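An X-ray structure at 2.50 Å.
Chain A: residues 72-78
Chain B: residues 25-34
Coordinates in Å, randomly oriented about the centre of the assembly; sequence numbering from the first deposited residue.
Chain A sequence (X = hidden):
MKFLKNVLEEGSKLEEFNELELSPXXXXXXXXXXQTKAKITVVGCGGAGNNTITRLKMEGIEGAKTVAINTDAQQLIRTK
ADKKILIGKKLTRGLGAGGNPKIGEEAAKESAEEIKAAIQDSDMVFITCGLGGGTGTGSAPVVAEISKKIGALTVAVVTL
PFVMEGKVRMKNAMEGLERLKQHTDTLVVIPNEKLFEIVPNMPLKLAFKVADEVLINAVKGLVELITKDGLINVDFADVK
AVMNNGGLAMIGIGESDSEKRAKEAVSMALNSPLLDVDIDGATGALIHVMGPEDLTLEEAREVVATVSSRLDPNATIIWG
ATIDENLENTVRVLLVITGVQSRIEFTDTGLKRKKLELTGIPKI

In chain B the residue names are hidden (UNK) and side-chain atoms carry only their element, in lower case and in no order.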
# COMPACT_ATOMS: atom_id res chain seq x y z
N ASP A 72 -0.39 -21.83 12.65
CA ASP A 72 -0.97 -23.12 13.10
C ASP A 72 -2.43 -22.98 13.57
O ASP A 72 -2.69 -22.44 14.64
CB ASP A 72 -0.13 -23.69 14.25
CG ASP A 72 -0.59 -25.10 14.69
OD1 ASP A 72 -1.77 -25.31 15.04
OD2 ASP A 72 0.25 -26.01 14.70
N ALA A 73 -3.37 -23.52 12.81
CA ALA A 73 -4.77 -23.41 13.17
C ALA A 73 -5.16 -24.02 14.54
O ALA A 73 -5.91 -23.40 15.32
CB ALA A 73 -5.61 -24.02 12.08
N GLN A 74 -4.67 -25.21 14.83
CA GLN A 74 -5.01 -25.87 16.09
C GLN A 74 -4.62 -25.03 17.29
O GLN A 74 -5.39 -24.90 18.25
CB GLN A 74 -4.32 -27.23 16.19
CG GLN A 74 -4.65 -28.22 15.07
CD GLN A 74 -5.92 -29.00 15.33
OE1 GLN A 74 -7.00 -28.67 14.82
NE2 GLN A 74 -5.79 -30.07 16.13
N GLN A 75 -3.41 -24.48 17.24
CA GLN A 75 -2.92 -23.65 18.34
C GLN A 75 -3.79 -22.41 18.48
O GLN A 75 -4.06 -21.97 19.59
CB GLN A 75 -1.47 -23.24 18.12
CG GLN A 75 -0.46 -24.35 18.37
CD GLN A 75 0.97 -23.83 18.43
OE1 GLN A 75 1.84 -24.44 19.07
NE2 GLN A 75 1.24 -22.71 17.76
N LEU A 76 -4.22 -21.86 17.36
CA LEU A 76 -5.06 -20.67 17.38
C LEU A 76 -6.44 -21.01 17.94
O LEU A 76 -7.03 -20.20 18.67
CB LEU A 76 -5.19 -20.10 15.95
CG LEU A 76 -5.56 -18.63 15.79
CD1 LEU A 76 -4.58 -17.78 16.60
CD2 LEU A 76 -5.51 -18.23 14.31
N ILE A 77 -6.96 -22.19 17.62
CA ILE A 77 -8.28 -22.62 18.13
C ILE A 77 -8.29 -22.70 19.66
O ILE A 77 -9.22 -22.22 20.30
CB ILE A 77 -8.73 -24.02 17.62
CG1 ILE A 77 -8.82 -24.07 16.10
CG2 ILE A 77 -10.08 -24.35 18.20
CD1 ILE A 77 -9.88 -23.22 15.52
N ARG A 78 -7.27 -23.32 20.25
CA ARG A 78 -7.23 -23.47 21.70
C ARG A 78 -6.75 -22.22 22.47
O ARG A 78 -6.55 -22.26 23.69
CB ARG A 78 -6.38 -24.69 22.10
CG ARG A 78 -4.92 -24.58 21.79
CD ARG A 78 -4.14 -25.73 22.43
NE ARG A 78 -4.56 -27.04 21.92
CZ ARG A 78 -3.96 -27.69 20.94
NH1 ARG A 78 -2.88 -27.17 20.34
NH2 ARG A 78 -4.42 -28.88 20.55
N UNK B 25 -15.58 -17.12 15.44
CA UNK B 25 -14.18 -17.15 14.98
C UNK B 25 -13.64 -18.58 14.92
O UNK B 25 -13.09 -19.01 13.90
o UNK B 25 -10.98 -13.66 15.70
c UNK B 25 -12.96 -14.96 15.47
c UNK B 25 -11.85 -14.33 16.29
c UNK B 25 -13.28 -16.36 15.92
o UNK B 25 -11.85 -14.51 17.54
N UNK B 26 -13.78 -19.29 16.03
CA UNK B 26 -13.33 -20.67 16.13
C UNK B 26 -14.01 -21.56 15.07
O UNK B 26 -13.33 -22.35 14.41
o UNK B 26 -11.81 -19.83 18.25
o UNK B 26 -12.96 -20.81 19.81
c UNK B 26 -13.63 -21.20 17.54
c UNK B 26 -12.74 -20.57 18.61
N UNK B 27 -15.32 -21.41 14.88
CA UNK B 27 -16.07 -22.21 13.90
C UNK B 27 -15.55 -21.94 12.52
O UNK B 27 -15.53 -22.81 11.66
c UNK B 27 -20.56 -22.05 16.33
c UNK B 27 -18.32 -22.24 15.17
n UNK B 27 -21.96 -21.54 16.19
c UNK B 27 -17.56 -21.85 13.92
c UNK B 27 -19.76 -21.76 15.07
N UNK B 28 -15.14 -20.70 12.32
CA UNK B 28 -14.61 -20.22 11.05
C UNK B 28 -13.25 -20.89 10.78
O UNK B 28 -12.96 -21.30 9.66
c UNK B 28 -14.46 -18.70 11.17
o UNK B 28 -15.49 -15.96 10.77
c UNK B 28 -14.45 -16.41 10.23
o UNK B 28 -13.45 -15.71 9.97
c UNK B 28 -14.41 -17.90 9.91
N UNK B 29 -12.44 -20.97 11.83
CA UNK B 29 -11.12 -21.60 11.76
C UNK B 29 -11.24 -23.11 11.46
O UNK B 29 -10.46 -23.65 10.67
c UNK B 29 -9.54 -19.50 14.47
c UNK B 29 -9.31 -19.38 11.97
c UNK B 29 -9.31 -20.28 13.19
c UNK B 29 -10.38 -21.37 13.08
N UNK B 30 -12.20 -23.78 12.10
CA UNK B 30 -12.44 -25.21 11.88
C UNK B 30 -12.86 -25.46 10.42
O UNK B 30 -12.33 -26.33 9.75
c UNK B 30 -13.53 -25.75 12.83
c UNK B 30 -13.26 -26.30 14.25
c UNK B 30 -11.82 -26.79 14.39
c UNK B 30 -13.55 -25.26 15.27
N UNK B 31 -13.82 -24.67 9.94
CA UNK B 31 -14.30 -24.80 8.57
C UNK B 31 -13.16 -24.68 7.56
O UNK B 31 -13.13 -25.39 6.56
c UNK B 31 -15.35 -23.72 8.28
c UNK B 31 -17.05 -25.15 7.01
o UNK B 31 -17.20 -26.39 7.20
c UNK B 31 -16.79 -24.23 8.22
o UNK B 31 -17.10 -24.62 5.88
N UNK B 32 -12.24 -23.77 7.81
CA UNK B 32 -11.13 -23.59 6.91
C UNK B 32 -10.36 -24.90 6.77
O UNK B 32 -9.91 -25.25 5.68
c UNK B 32 -7.83 -21.72 4.55
c UNK B 32 -10.17 -22.51 7.43
c UNK B 32 -6.65 -22.32 4.98
c UNK B 32 -6.61 -22.96 6.21
c UNK B 32 -8.95 -21.77 5.35
c UNK B 32 -8.93 -22.41 6.59
o UNK B 32 -5.53 -22.28 4.18
c UNK B 32 -7.74 -23.00 7.00
N UNK B 33 -10.17 -25.60 7.88
CA UNK B 33 -9.42 -26.84 7.83
C UNK B 33 -10.14 -27.89 6.97
O UNK B 33 -9.49 -28.78 6.41
c UNK B 33 -8.16 -26.58 10.09
c UNK B 33 -6.78 -26.66 9.44
c UNK B 33 -8.10 -27.13 11.49
c UNK B 33 -9.17 -27.37 9.25
N UNK B 34 -11.46 -27.78 6.84
CA UNK B 34 -12.24 -28.73 6.04
C UNK B 34 -12.28 -28.39 4.56
O UNK B 34 -12.87 -29.11 3.77
o UNK B 34 -13.38 -31.55 7.33
c UNK B 34 -13.20 -30.64 8.14
n UNK B 34 -12.45 -30.78 9.24
c UNK B 34 -13.84 -29.29 7.94
c UNK B 34 -13.69 -28.82 6.53

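Position 25 of chain B carries three side-chain carbons in a row, the third bearing two oxygens, and none of them touches chain A: a glutamate, E25(B). It points sideways, and a carboxylate suits the place because its OE2 is hydrogen-bonded elsewhere in the structure. Position 26 has two carbons, the second with two oxygens, and its backbone O lies 3.7 Å from CD1 of I77(A); it is aspartate, D26(B). Its short side chain, with OD2 hydrogen-bonded elsewhere in the structure, puts little bulk beside that isoleucine.

Position 27 shows four carbons in a row ending in nitrogen, the mark of lysine, K27(B). It points away from chain A with every chi beyond the first near 180°, an extended chain suited to an exposed site. Position 28 again has three carbons, the last with two oxygens: E28(B), a glutamate whose charge suits an exposed flank, out of contact.

At position 29 four carbons fork at the second, and the side chain points toward chain A. Its CB lies 3.1 Å from CD1 of I77(A), a very tight approach, while one end carbon is 4.2 Å from CD2 of L76(A). The fork makes it leucine, L29(B); an apolar side chain fits here because its neighbours are apolar too. Position 30 has the same forked four carbons; the side chain starts sideways, but its end comes nearer, bringing one end carbon to 4.2 Å from CD1 of I77(A). It is leucine, L30(B), whose branched apolar end suits packing against that isoleucine.

Position 31, three carbons with two oxygens on the third, is glutamate, E31(B), out of reach and exposed, where a carboxylate can stay solvated. Position 32 has one carbon leading to a six-carbon ring that bears an oxygen, and stays 5.6 Å or more from the chain A stretch: tyrosine, Y32(B), whose hydroxyl gives a polar end to a ring only partly exposed. At position 33 four carbons fork at the second and point toward chain A; one end carbon lies 3.9 Å from CB of A73(A), the other 3.8 Å from OE1 of Q74(A). This is leucine, L33(B), its apolar branches suited to packing on the alanine methyl. Position 34 has three carbons, the third with one oxygen and one nitrogen, as in glutamine, Q34(B), polar and exposed.

The two helices run nearly antiparallel, at 163°, so A73(A) meets the later part of the chain B helix and I77(A) its earlier part. L29(B) and L33(B), one turn apart, face chain A together. No hydrogen bond crosses between the stretches; apolar packing dominates. I77(A) contributes most, its CD1 reaching D26(B), L29(B) and L30(B), whereas the small A73(A) gives L33(B) a methyl to rest against.

Chain B, residues 25-34: EDKELLEYLQ
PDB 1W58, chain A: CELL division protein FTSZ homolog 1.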